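Local coordinates for glutamate--cysteine ligase GshA (Methylobacillus flagellatus KT, PDB 3K1T), which probably acts as a ligase that joins glutamate to cysteine, the first step of glutathione synthesis, at residues A[48-51]-A[56-59]; A[213-218]-A[406-411]; A[333-338]-A[342-347]. One frame throughout, in Å; residues are numbered along the deposited sequence. Where two conformers were deposited one is given.

Contact 1: residues A[48-51]-A[56-59]; sequences VDLR and KLAP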
ATOM      1  N   VAL A  48     -17.822   1.433   3.225  1.00 10.69           N
ATOM      2  CA  VAL A  48     -18.937   0.522   3.375  1.00 10.57           C
ATOM      3  C   VAL A  48     -19.281   0.388   4.855  1.00 11.71           C
ATOM      4  O   VAL A  48     -18.389   0.098   5.669  1.00 11.96           O
ATOM      5  CB  VAL A  48     -18.624  -0.883   2.764  1.00 11.18           C
ATOM      6  CG1 VAL A  48     -19.747  -1.888   3.081  1.00  9.57           C
ATOM      7  CG2 VAL A  48     -18.407  -0.776   1.249  1.00  9.66           C
ATOM      8  N   ASP A  49     -20.546   0.641   5.179  1.00 11.82           N
ATOM      9  CA  ASP A  49     -21.107   0.460   6.515  1.00 13.15           C
ATOM     10  C   ASP A  49     -21.524  -1.002   6.674  1.00 12.56           C
ATOM     11  O   ASP A  49     -22.272  -1.523   5.825  1.00 12.79           O
ATOM     12  CB  ASP A  49     -22.381   1.277   6.718  1.00 13.94           C
ATOM     13  CG  ASP A  49     -22.159   2.798   6.716  1.00 19.17           C
ATOM     14  OD1 ASP A  49     -21.028   3.266   6.493  1.00 16.03           O
ATOM     15  OD2 ASP A  49     -23.157   3.539   6.962  1.00 18.83           O
ATOM     16  N   LEU A  50     -21.073  -1.641   7.765  1.00 11.46           N
ATOM     17  CA  LEU A  50     -21.491  -2.987   8.098  1.00 12.19           C
ATOM     18  C   LEU A  50     -22.291  -3.010   9.402  1.00 11.41           C
ATOM     19  O   LEU A  50     -22.166  -2.105  10.227  1.00 10.87           O
ATOM     20  CB  LEU A  50     -20.274  -3.892   8.291  1.00 11.27           C
ATOM     21  CG  LEU A  50     -19.226  -3.980   7.169  1.00 14.79           C
ATOM     22  CD1 LEU A  50     -18.040  -4.878   7.661  1.00 13.64           C
ATOM     23  CD2 LEU A  50     -19.863  -4.495   5.859  1.00 10.98           C
ATOM     24  N   ARG A  51     -23.073  -4.074   9.573  1.00 11.48           N
ATOM     25  CA  ARG A  51     -23.664  -4.430  10.856  1.00 11.21           C
ATOM     26  C   ARG A  51     -23.358  -5.881  11.212  1.00 10.94           C
ATOM     27  O   ARG A  51     -23.543  -6.796  10.401  1.00 10.68           O
ATOM     28  CB  ARG A  51     -25.155  -4.144  10.921  1.00 11.37           C
ATOM     29  CG  ARG A  51     -25.443  -2.647  11.021  1.00 13.62           C
ATOM     30  CD  ARG A  51     -26.912  -2.405  11.318  1.00 15.13           C
ATOM     31  NE  ARG A  51     -27.107  -1.066  11.836  1.00 14.52           N
ATOM     32  CZ  ARG A  51     -28.246  -0.612  12.330  1.00 14.99           C
ATOM     33  NH1 ARG A  51     -29.316  -1.380  12.328  1.00 15.54           N
ATOM     34  NH2 ARG A  51     -28.305   0.638  12.815  1.00 14.99           N
ATOM     35  N   LYS A  56     -25.391 -12.723  11.775  1.00 12.58           N
ATOM     36  CA  LYS A  56     -25.284 -12.194  10.424  1.00 13.51           C
ATOM     37  C   LYS A  56     -24.216 -11.101  10.414  1.00 12.27           C
ATOM     38  O   LYS A  56     -24.063 -10.387  11.397  1.00 12.48           O
ATOM     39  CB  LYS A  56     -26.660 -11.524  10.060  1.00 14.54           C
ATOM     40  CG  LYS A  56     -26.827 -11.242   8.683  1.00 17.76           C
ATOM     41  CD  LYS A  56     -28.244 -11.011   8.294  1.00 16.93           C
ATOM     42  CE  LYS A  56     -28.315 -10.794   6.817  1.00 15.35           C
ATOM     43  NZ  LYS A  56     -29.357 -11.680   6.217  1.00 13.65           N
ATOM     44  N   LEU A  57     -23.505 -10.937   9.296  1.00 12.25           N
ATOM     45  CA  LEU A  57     -22.563  -9.842   9.097  1.00 11.83           C
ATOM     46  C   LEU A  57     -22.766  -9.308   7.667  1.00 12.44           C
ATOM     47  O   LEU A  57     -22.428  -9.983   6.717  1.00 12.80           O
ATOM     48  CB  LEU A  57     -21.111 -10.290   9.319  1.00 12.05           C
ATOM     49  CG  LEU A  57     -20.050  -9.215   9.078  1.00 11.43           C
ATOM     50  CD1 LEU A  57     -20.172  -8.004  10.055  1.00 11.08           C
ATOM     51  CD2 LEU A  57     -18.637  -9.883   9.128  1.00 12.09           C
ATOM     52  N   ALA A  58     -23.360  -8.126   7.539  1.00 11.67           N
ATOM     53  CA  ALA A  58     -23.856  -7.662   6.247  1.00 12.03           C
ATOM     54  C   ALA A  58     -23.576  -6.186   6.021  1.00 12.17           C
ATOM     55  O   ALA A  58     -23.567  -5.379   6.961  1.00 12.03           O
ATOM     56  CB  ALA A  58     -25.410  -7.979   6.078  1.00 11.20           C
ATOM     57  N   PRO A  59     -23.311  -5.829   4.766  1.00 12.09           N
ATOM     58  CA  PRO A  59     -23.219  -4.421   4.435  1.00 12.76           C
ATOM     59  C   PRO A  59     -24.591  -3.775   4.324  1.00 13.43           C
ATOM     60  O   PRO A  59     -25.541  -4.395   3.798  1.00 14.16           O
ATOM     61  CB  PRO A  59     -22.494  -4.431   3.079  1.00 12.34           C
ATOM     62  CG  PRO A  59     -22.981  -5.704   2.433  1.00 12.74           C
ATOM     63  CD  PRO A  59     -23.186  -6.697   3.570  1.00 11.77           C
TER
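R51 and A58 face each other as a hydrogen-bonded antiparallel pair: R51 N donates to A58 O at 3.0 Å, and A58 N returns a bond to R51 O at 3.2 Å, both nearly straight. Beside these bonds, at the L50-P59 pair, CA-H...O contacts add to them, with L50 CA 3.4 Å from A58 O and P59 CA at the same 3.4 Å from D49 O. L50 and P59 form the neighbouring non-hydrogen-bonded pair, their CA atoms 4.3 Å apart. P59 has no N-H to donate, and this position asks for none toward L50. The two segments are the turn end of a beta hairpin, strands 45-52 and 57-63, within an antiparallel sheet that strand 340-349 continues beyond strand 45-52. Apolar packing gathers on the face of L50 and P59. The branch CD2 of L50 lies 3.8 Å from P59 CB, while V48 lies alongside the ring and sets CG1 3.7 Å from the same CB. V48 CG1 stands anti to the backbone N (chi1 173°), the position from which it meets P59. Helix 398-421 covers this face through Y405, V408 and A412. Charged ends leave the hairpin: R51 reaches the carbonyls of V331, L370 and N371, K56 NZ pairs with E329 and bonds to the carbonyl of W231, and D49 binds R359 and a glycerol.

Contact 2: residues A[213-218]-A[406-411]; sequences TAYDRV and GVVARL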
ATOM      1  N   THR A 213     -29.310  -6.050  -6.256  1.00 14.59           N
ATOM      2  CA  THR A 213     -29.186  -7.144  -7.211  0.50 14.25           C
ATOM      3  C   THR A 213     -27.711  -7.457  -7.497  1.00 14.53           C
ATOM      4  O   THR A 213     -27.308  -8.612  -7.605  1.00 14.37           O
ATOM      5  CB  THR A 213     -29.920  -6.797  -8.540  0.50 14.87           C
ATOM      6  OG1 THR A 213     -31.291  -6.480  -8.262  0.50 14.40           O
ATOM      7  CG2 THR A 213     -29.857  -7.958  -9.521  0.50 13.03           C
ATOM      8  N   ALA A 214     -26.896  -6.412  -7.630  1.00 14.37           N
ATOM      9  CA  ALA A 214     -25.482  -6.608  -7.934  1.00 14.63           C
ATOM     10  C   ALA A 214     -24.783  -7.317  -6.751  1.00 13.52           C
ATOM     11  O   ALA A 214     -24.007  -8.236  -6.958  1.00 12.76           O
ATOM     12  CB  ALA A 214     -24.760  -5.256  -8.283  1.00 13.98           C
ATOM     13  N   TYR A 215     -25.115  -6.929  -5.522  1.00 12.47           N
ATOM     14  CA  TYR A 215     -24.559  -7.585  -4.344  1.00 12.36           C
ATOM     15  C   TYR A 215     -25.053  -9.052  -4.240  1.00 12.99           C
ATOM     16  O   TYR A 215     -24.260  -9.942  -3.983  1.00 11.64           O
ATOM     17  CB  TYR A 215     -24.835  -6.778  -3.074  1.00 12.38           C
ATOM     18  CG  TYR A 215     -24.154  -7.364  -1.854  1.00 12.52           C
ATOM     19  CD1 TYR A 215     -22.764  -7.367  -1.751  1.00 11.47           C
ATOM     20  CD2 TYR A 215     -24.888  -7.921  -0.823  1.00 11.87           C
ATOM     21  CE1 TYR A 215     -22.123  -7.914  -0.642  1.00 12.53           C
ATOM     22  CE2 TYR A 215     -24.262  -8.479   0.300  1.00 11.12           C
ATOM     23  CZ  TYR A 215     -22.875  -8.458   0.389  1.00 10.50           C
ATOM     24  OH  TYR A 215     -22.248  -9.025   1.482  1.00 12.04           O
ATOM     25  N   ASP A 216     -26.332  -9.315  -4.538  1.00 12.79           N
ATOM     26  CA  ASP A 216     -26.805 -10.687  -4.655  1.00 13.72           C
ATOM     27  C   ASP A 216     -25.937 -11.533  -5.579  1.00 14.37           C
ATOM     28  O   ASP A 216     -25.563 -12.652  -5.232  1.00 13.22           O
ATOM     29  CB  ASP A 216     -28.242 -10.768  -5.212  1.00 13.66           C
ATOM     30  CG  ASP A 216     -29.321 -10.398  -4.222  1.00 16.57           C
ATOM     31  OD1 ASP A 216     -29.058 -10.147  -3.030  1.00 16.59           O
ATOM     32  OD2 ASP A 216     -30.515 -10.422  -4.670  1.00 19.62           O
ATOM     33  N   ARG A 217     -25.630 -11.019  -6.765  1.00 14.94           N
ATOM     34  CA  ARG A 217     -24.816 -11.743  -7.740  0.70 15.98           C
ATOM     35  C   ARG A 217     -23.410 -12.028  -7.197  1.00 14.99           C
ATOM     36  O   ARG A 217     -22.890 -13.097  -7.383  1.00 15.39           O
ATOM     37  CB  ARG A 217     -24.684 -10.940  -9.040  0.70 16.59           C
ATOM     38  CG  ARG A 217     -25.975 -10.908  -9.858  0.70 21.63           C
ATOM     39  CD  ARG A 217     -25.997  -9.681 -10.781  0.70 26.26           C
ATOM     40  NE  ARG A 217     -24.928  -9.694 -11.791  0.70 28.83           N
ATOM     41  CZ  ARG A 217     -24.477  -8.599 -12.414  0.70 31.47           C
ATOM     42  NH1 ARG A 217     -24.974  -7.401 -12.101  0.70 32.28           N
ATOM     43  NH2 ARG A 217     -23.509  -8.696 -13.327  0.70 30.08           N
ATOM     44  N   VAL A 218     -22.793 -11.045  -6.544  1.00 13.58           N
ATOM     45  CA  VAL A 218     -21.462 -11.262  -5.931  1.00 12.62           C
ATOM     46  C   VAL A 218     -21.520 -12.365  -4.849  1.00 13.11           C
ATOM     47  O   VAL A 218     -20.694 -13.293  -4.832  1.00 13.08           O
ATOM     48  CB  VAL A 218     -20.883  -9.954  -5.335  1.00 13.45           C
ATOM     49  CG1 VAL A 218     -19.678 -10.244  -4.376  1.00 10.34           C
ATOM     50  CG2 VAL A 218     -20.463  -8.971  -6.481  1.00 11.66           C
ATOM     51  N   GLY A 406     -13.223  -6.617   6.556  1.00 11.09           N
ATOM     52  CA  GLY A 406     -12.597  -6.205   5.292  1.00 11.63           C
ATOM     53  C   GLY A 406     -12.994  -7.066   4.102  1.00 11.27           C
ATOM     54  O   GLY A 406     -13.065  -6.576   2.968  1.00 11.71           O
ATOM     55  N   VAL A 407     -13.274  -8.346   4.342  1.00 10.91           N
ATOM     56  CA  VAL A 407     -13.781  -9.224   3.281  1.00 10.82           C
ATOM     57  C   VAL A 407     -15.209  -8.788   2.814  1.00 11.32           C
ATOM     58  O   VAL A 407     -15.469  -8.586   1.614  1.00 10.42           O
ATOM     59  CB  VAL A 407     -13.772 -10.699   3.716  1.00 11.70           C
ATOM     60  CG1 VAL A 407     -14.604 -11.561   2.735  1.00 10.55           C
ATOM     61  CG2 VAL A 407     -12.331 -11.236   3.854  1.00 11.04           C
ATOM     62  N   VAL A 408     -16.117  -8.583   3.764  1.00 11.12           N
ATOM     63  CA  VAL A 408     -17.482  -8.222   3.416  1.00 10.64           C
ATOM     64  C   VAL A 408     -17.498  -6.821   2.788  1.00 11.34           C
ATOM     65  O   VAL A 408     -18.216  -6.577   1.815  1.00  9.99           O
ATOM     66  CB  VAL A 408     -18.423  -8.314   4.627  1.00 10.74           C
ATOM     67  CG1 VAL A 408     -19.872  -7.907   4.235  1.00  9.11           C
ATOM     68  CG2 VAL A 408     -18.365  -9.789   5.221  1.00  9.61           C
ATOM     69  N   ALA A 409     -16.654  -5.927   3.282  1.00 11.53           N
ATOM     70  CA  ALA A 409     -16.541  -4.586   2.656  1.00 11.78           C
ATOM     71  C   ALA A 409     -16.054  -4.630   1.225  1.00 10.86           C
ATOM     72  O   ALA A 409     -16.589  -3.920   0.361  1.00 10.97           O
ATOM     73  CB  ALA A 409     -15.643  -3.658   3.484  1.00 11.27           C
ATOM     74  N   ARG A 410     -15.096  -5.504   0.942  1.00 10.98           N
ATOM     75  CA  ARG A 410     -14.627  -5.708  -0.421  1.00 11.04           C
ATOM     76  C   ARG A 410     -15.667  -6.403  -1.347  1.00 11.29           C
ATOM     77  O   ARG A 410     -15.700  -6.132  -2.538  1.00 10.97           O
ATOM     78  CB  ARG A 410     -13.277  -6.420  -0.438  1.00 10.56           C
ATOM     79  CG  ARG A 410     -12.101  -5.485   0.004  1.00 11.57           C
ATOM     80  CD  ARG A 410     -10.796  -6.237  -0.048  1.00 12.58           C
ATOM     81  NE  ARG A 410     -10.721  -7.253   1.007  1.00 12.44           N
ATOM     82  CZ  ARG A 410      -9.954  -8.357   0.946  1.00 12.48           C
ATOM     83  NH1 ARG A 410      -9.121  -8.592  -0.074  1.00 12.86           N
ATOM     84  NH2 ARG A 410      -9.938  -9.197   1.949  1.00 14.33           N
ATOM     85  N   LEU A 411     -16.499  -7.283  -0.817  1.00 10.87           N
ATOM     86  CA  LEU A 411     -17.630  -7.833  -1.601  1.00 10.55           C
ATOM     87  C   LEU A 411     -18.591  -6.725  -1.994  1.00 11.55           C
ATOM     88  O   LEU A 411     -19.043  -6.668  -3.143  1.00 11.22           O
ATOM     89  CB  LEU A 411     -18.375  -8.931  -0.826  1.00 10.89           C
ATOM     90  CG  LEU A 411     -17.589 -10.196  -0.464  1.00 11.24           C
ATOM     91  CD1 LEU A 411     -18.491 -11.107   0.459  1.00 12.13           C
ATOM     92  CD2 LEU A 411     -17.190 -10.940  -1.733  1.00 11.32           C
TER
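Y215 and V218 of helix 210-226 meet L411 of helix 398-421, with V408 one turn earlier taking the end of the tyrosine. The Y215 ring presents its edge: CE1 lies 3.9 Å from L411 CB, which sits near the ring plane, so that the leucine is met along the rim of the ring. The backbone carbon of L411 lies in that plane too, at the same edge, 4.0 Å from Y215 CE1. Farther out, Y215 OH rests 3.8 Å from V408 CG1. V218 crosses the leucine obliquely, its CG1 3.7 Å from L411 CD2. L411 thus receives the ring at its CB and the valine at both CB and a terminal methyl. Y215 CG is anti to the backbone N (chi1 -174°), which carries the ring out to L411 and V408. This is apolar helix-helix packing: helix 210-226 lies on helix 398-421, which in turn covers the sheet containing strand 57-63. The N-to-C directions of the segments differ by 124°. Their axes come no closer than 11.4 Å, and the long tyrosine spans much of that distance. Around this first shell, Y215 is buried; its hydroxyl is hydrogen-bonded to L233 O, and the side chain of Y215 also touches A415 and P59. V218 continues along helix 398-421 to L414 and I418, and V408 packs on L57 and P59 of strand 57-63.

Contact 3: residues A[333-338]-A[342-347]; sequences TFEHLK and AEPVIY. With SO4 (sulfate ion), chain B.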
ATOM      1  N   THR A 333     -27.332  -4.363  14.889  1.00 11.42           N
ATOM      2  CA  THR A 333     -25.970  -4.320  15.403  1.00 12.08           C
ATOM      3  C   THR A 333     -26.014  -4.493  16.921  1.00 12.46           C
ATOM      4  O   THR A 333     -26.741  -3.766  17.605  1.00 12.62           O
ATOM      5  CB  THR A 333     -25.187  -3.034  15.082  1.00 12.08           C
ATOM      6  OG1 THR A 333     -23.965  -3.004  15.882  1.00 13.11           O
ATOM      7  CG2 THR A 333     -26.035  -1.740  15.342  1.00 11.68           C
ATOM      8  N   PHE A 334     -25.235  -5.447  17.445  1.00 11.69           N
ATOM      9  CA  PHE A 334     -25.137  -5.637  18.896  1.00 12.45           C
ATOM     10  C   PHE A 334     -23.790  -5.192  19.438  1.00 12.43           C
ATOM     11  O   PHE A 334     -23.501  -5.401  20.608  1.00 13.36           O
ATOM     12  CB  PHE A 334     -25.440  -7.086  19.296  1.00 13.05           C
ATOM     13  CG  PHE A 334     -26.819  -7.506  18.923  1.00 12.18           C
ATOM     14  CD1 PHE A 334     -27.911  -6.876  19.479  1.00 16.15           C
ATOM     15  CD2 PHE A 334     -27.030  -8.446  17.951  1.00 14.94           C
ATOM     16  CE1 PHE A 334     -29.210  -7.232  19.114  1.00 18.04           C
ATOM     17  CE2 PHE A 334     -28.319  -8.812  17.583  1.00 14.08           C
ATOM     18  CZ  PHE A 334     -29.412  -8.195  18.171  1.00 15.02           C
ATOM     19  N   GLU A 335     -22.982  -4.520  18.624  1.00 11.24           N
ATOM     20  CA  GLU A 335     -21.738  -3.964  19.152  1.00 10.86           C
ATOM     21  C   GLU A 335     -22.071  -2.723  20.000  1.00 11.30           C
ATOM     22  O   GLU A 335     -22.899  -1.900  19.592  1.00 11.80           O
ATOM     23  CB  GLU A 335     -20.784  -3.600  18.019  1.00 11.20           C
ATOM     24  CG  GLU A 335     -20.360  -4.788  17.181  1.00 10.45           C
ATOM     25  CD  GLU A 335     -19.171  -4.453  16.262  1.00 12.99           C
ATOM     26  OE1 GLU A 335     -18.037  -4.329  16.775  1.00 13.31           O
ATOM     27  OE2 GLU A 335     -19.388  -4.270  15.049  1.00 13.21           O
ATOM     28  N   HIS A 336     -21.461  -2.622  21.171  1.00 11.00           N
ATOM     29  CA  HIS A 336     -21.641  -1.491  22.051  1.00 11.26           C
ATOM     30  C   HIS A 336     -20.291  -1.015  22.591  1.00 12.22           C
ATOM     31  O   HIS A 336     -19.424  -1.816  22.981  1.00 10.33           O
ATOM     32  CB  HIS A 336     -22.469  -1.869  23.277  1.00 12.70           C
ATOM     33  CG  HIS A 336     -23.931  -2.020  23.029  1.00 12.34           C
ATOM     34  ND1 HIS A 336     -24.465  -3.087  22.332  1.00 15.06           N
ATOM     35  CD2 HIS A 336     -24.980  -1.251  23.416  1.00 15.22           C
ATOM     36  CE1 HIS A 336     -25.788  -2.972  22.316  1.00 14.96           C
ATOM     37  NE2 HIS A 336     -26.125  -1.857  22.948  1.00 13.90           N
ATOM     38  N   LEU A 337     -20.159   0.299  22.687  1.00 12.93           N
ATOM     39  CA  LEU A 337     -19.107   0.922  23.483  1.00 13.09           C
ATOM     40  C   LEU A 337     -19.769   1.363  24.773  1.00 13.81           C
ATOM     41  O   LEU A 337     -20.461   2.381  24.831  1.00 13.16           O
ATOM     42  CB  LEU A 337     -18.482   2.118  22.739  1.00 13.25           C
ATOM     43  CG  LEU A 337     -17.246   2.739  23.414  1.00 13.14           C
ATOM     44  CD1 LEU A 337     -16.021   1.823  23.203  1.00 16.12           C
ATOM     45  CD2 LEU A 337     -17.018   4.200  22.836  1.00 17.02           C
ATOM     46  N   LYS A 338     -19.590   0.551  25.807  1.00 14.97           N
ATOM     47  CA  LYS A 338     -20.284   0.707  27.064  1.00 16.45           C
ATOM     48  C   LYS A 338     -21.781   0.740  26.791  1.00 17.19           C
ATOM     49  O   LYS A 338     -22.286  -0.207  26.242  1.00 18.57           O
ATOM     50  CB  LYS A 338     -19.759   1.918  27.847  1.00 17.16           C
ATOM     51  CG  LYS A 338     -20.121   1.856  29.335  1.00 20.11           C
ATOM     52  CD  LYS A 338     -19.332   2.843  30.184  1.00 23.38           C
ATOM     53  CE  LYS A 338     -19.832   2.798  31.626  1.00 24.84           C
ATOM     54  NZ  LYS A 338     -19.038   3.705  32.497  1.00 28.07           N
ATOM     55  N   ALA A 342     -22.700   0.791  18.600  1.00 11.71           N
ATOM     56  CA  ALA A 342     -21.650   1.140  17.649  1.00 11.65           C
ATOM     57  C   ALA A 342     -21.824   0.308  16.389  1.00 12.44           C
ATOM     58  O   ALA A 342     -22.319  -0.821  16.463  1.00 13.49           O
ATOM     59  CB  ALA A 342     -20.276   0.886  18.264  1.00 10.78           C
ATOM     60  N   GLU A 343     -21.408   0.847  15.226  1.00 12.10           N
ATOM     61  CA  GLU A 343     -21.416   0.094  13.993  1.00 11.95           C
ATOM     62  C   GLU A 343     -20.283   0.563  13.079  1.00 11.93           C
ATOM     63  O   GLU A 343     -20.029   1.757  12.982  1.00 11.35           O
ATOM     64  CB  GLU A 343     -22.784   0.135  13.286  1.00 12.95           C
ATOM     65  CG  GLU A 343     -23.389   1.530  13.029  1.00 12.17           C
ATOM     66  CD  GLU A 343     -24.839   1.432  12.627  1.00 14.24           C
ATOM     67  OE1 GLU A 343     -25.077   0.966  11.483  1.00 15.32           O
ATOM     68  OE2 GLU A 343     -25.732   1.781  13.450  1.00 14.60           O
ATOM     69  N   PRO A 344     -19.593  -0.382  12.429  1.00 11.47           N
ATOM     70  CA  PRO A 344     -18.355  -0.029  11.722  1.00 12.21           C
ATOM     71  C   PRO A 344     -18.542   0.454  10.285  1.00 11.65           C
ATOM     72  O   PRO A 344     -19.493   0.061   9.579  1.00 12.41           O
ATOM     73  CB  PRO A 344     -17.568  -1.361  11.700  1.00 12.09           C
ATOM     74  CG  PRO A 344     -18.679  -2.380  11.645  1.00 13.00           C
ATOM     75  CD  PRO A 344     -19.723  -1.841  12.596  1.00 11.90           C
ATOM     76  N   VAL A 345     -17.586   1.290   9.882  1.00 12.02           N
ATOM     77  CA  VAL A 345     -17.452   1.831   8.526  0.50 10.82           C
ATOM     78  C   VAL A 345     -16.038   1.487   8.028  1.00 11.18           C
ATOM     79  O   VAL A 345     -15.067   1.871   8.685  1.00 12.21           O
ATOM     80  CB  VAL A 345     -17.573   3.373   8.539  0.50 10.84           C
ATOM     81  CG1 VAL A 345     -17.595   3.927   7.094  0.50 10.87           C
ATOM     82  CG2 VAL A 345     -18.789   3.833   9.337  0.50  7.99           C
ATOM     83  N   ILE A 346     -15.927   0.787   6.908  1.00 10.67           N
ATOM     84  CA  ILE A 346     -14.671   0.328   6.368  1.00 11.61           C
ATOM     85  C   ILE A 346     -14.306   1.195   5.148  1.00 10.99           C
ATOM     86  O   ILE A 346     -15.119   1.330   4.221  1.00 12.01           O
ATOM     87  CB  ILE A 346     -14.760  -1.166   5.913  1.00 11.67           C
ATOM     88  CG1 ILE A 346     -15.345  -2.085   7.011  1.00 15.33           C
ATOM     89  CG2 ILE A 346     -13.364  -1.650   5.377  1.00 11.93           C
ATOM     90  CD1 ILE A 346     -14.750  -1.972   8.287  1.00 15.94           C
ATOM     91  N   TYR A 347     -13.107   1.770   5.161  1.00 10.87           N
ATOM     92  CA  TYR A 347     -12.581   2.625   4.074  1.00 11.44           C
ATOM     93  C   TYR A 347     -11.629   1.852   3.146  1.00 11.86           C
ATOM     94  O   TYR A 347     -10.737   1.099   3.611  1.00 11.33           O
ATOM     95  CB  TYR A 347     -11.848   3.843   4.674  1.00 11.66           C
ATOM     96  CG  TYR A 347     -12.752   5.013   4.914  1.00 11.46           C
ATOM     97  CD1 TYR A 347     -13.940   4.869   5.658  1.00 12.29           C
ATOM     98  CD2 TYR A 347     -12.467   6.258   4.372  1.00 11.99           C
ATOM     99  CE1 TYR A 347     -14.796   5.936   5.840  1.00 11.54           C
ATOM    100  CE2 TYR A 347     -13.308   7.345   4.572  1.00 12.15           C
ATOM    101  CZ  TYR A 347     -14.483   7.172   5.286  1.00 12.86           C
ATOM    102  OH  TYR A 347     -15.347   8.227   5.429  1.00 13.31           O
TER
HETATM  103  S   SO4 B 432     -19.013   8.070   5.054  1.00 21.90           S
HETATM  104  O1  SO4 B 432     -19.039   8.120   6.498  1.00 27.96           O
HETATM  105  O2  SO4 B 432     -17.761   7.409   4.859  1.00 25.53           O
HETATM  106  O3  SO4 B 432     -20.090   7.271   4.514  1.00 23.72           O
HETATM  107  O4  SO4 B 432     -19.016   9.433   4.477  1.00 22.65           O
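T333 and E335 grip the backbone of A342 at both its polar atoms. T333 OG1 donates to A342 O at 2.8 Å, in the carbonyl plane, and A342 N donates to E335 O at 2.9 Å, from above that carbonyl's plane. OG1 also accepts from E335 N at 3.3 Å, closing an ST turn. It stands anti to the backbone N of T333 (chi1 168°), which places it between these two partners. A valine here would probably leave A342 O without this donor and E335 N without its acceptor, freeing the turn to shift. The E335 side chain crosses that of P344 at about a right angle, its OE2 3.5 Å from P344 CD, while OE1 is hydrogen-bonded to Y358 OH. E343 OE2 accepts from H361 NE2. H336 ND1 donates to F334 O at 3.0 Å, in its own ring plane. At the far end, Y347 OH makes a weak hydrogen bond, 2.6 Å long, to O2 of a sulfate, probably from the crystallisation liquor. The segments form a short hairpin; strand 340-349 continues between strands 45-52 and 352-361, and P344 and I346 meet Y405 of helix 398-421.

Contacts 1 and 3 share one antiparallel sheet, in which strands 45-52 and 340-349 are neighbours: V48 O probably accepts from I346 N at 2.8 Å, and R51 NH2 forms a salt bridge to E343 OE2 at 2.9 Å. Contact 2 lies against contact 1, P59 CD being 3.6 Å from V408 CG1 and 3.3 Å from Y215 OH. Helix 398-421 also reaches contact 3, with A409 CB 3.6 Å from I346 CG2, although the centres of contacts 2 and 3 are about 19 Å apart. The sulfate at Y347 is also bound by R359, which pairs with D49 of contact 1; with nearby glycerols, probably from the crystallisation liquor, it may mark a pocket.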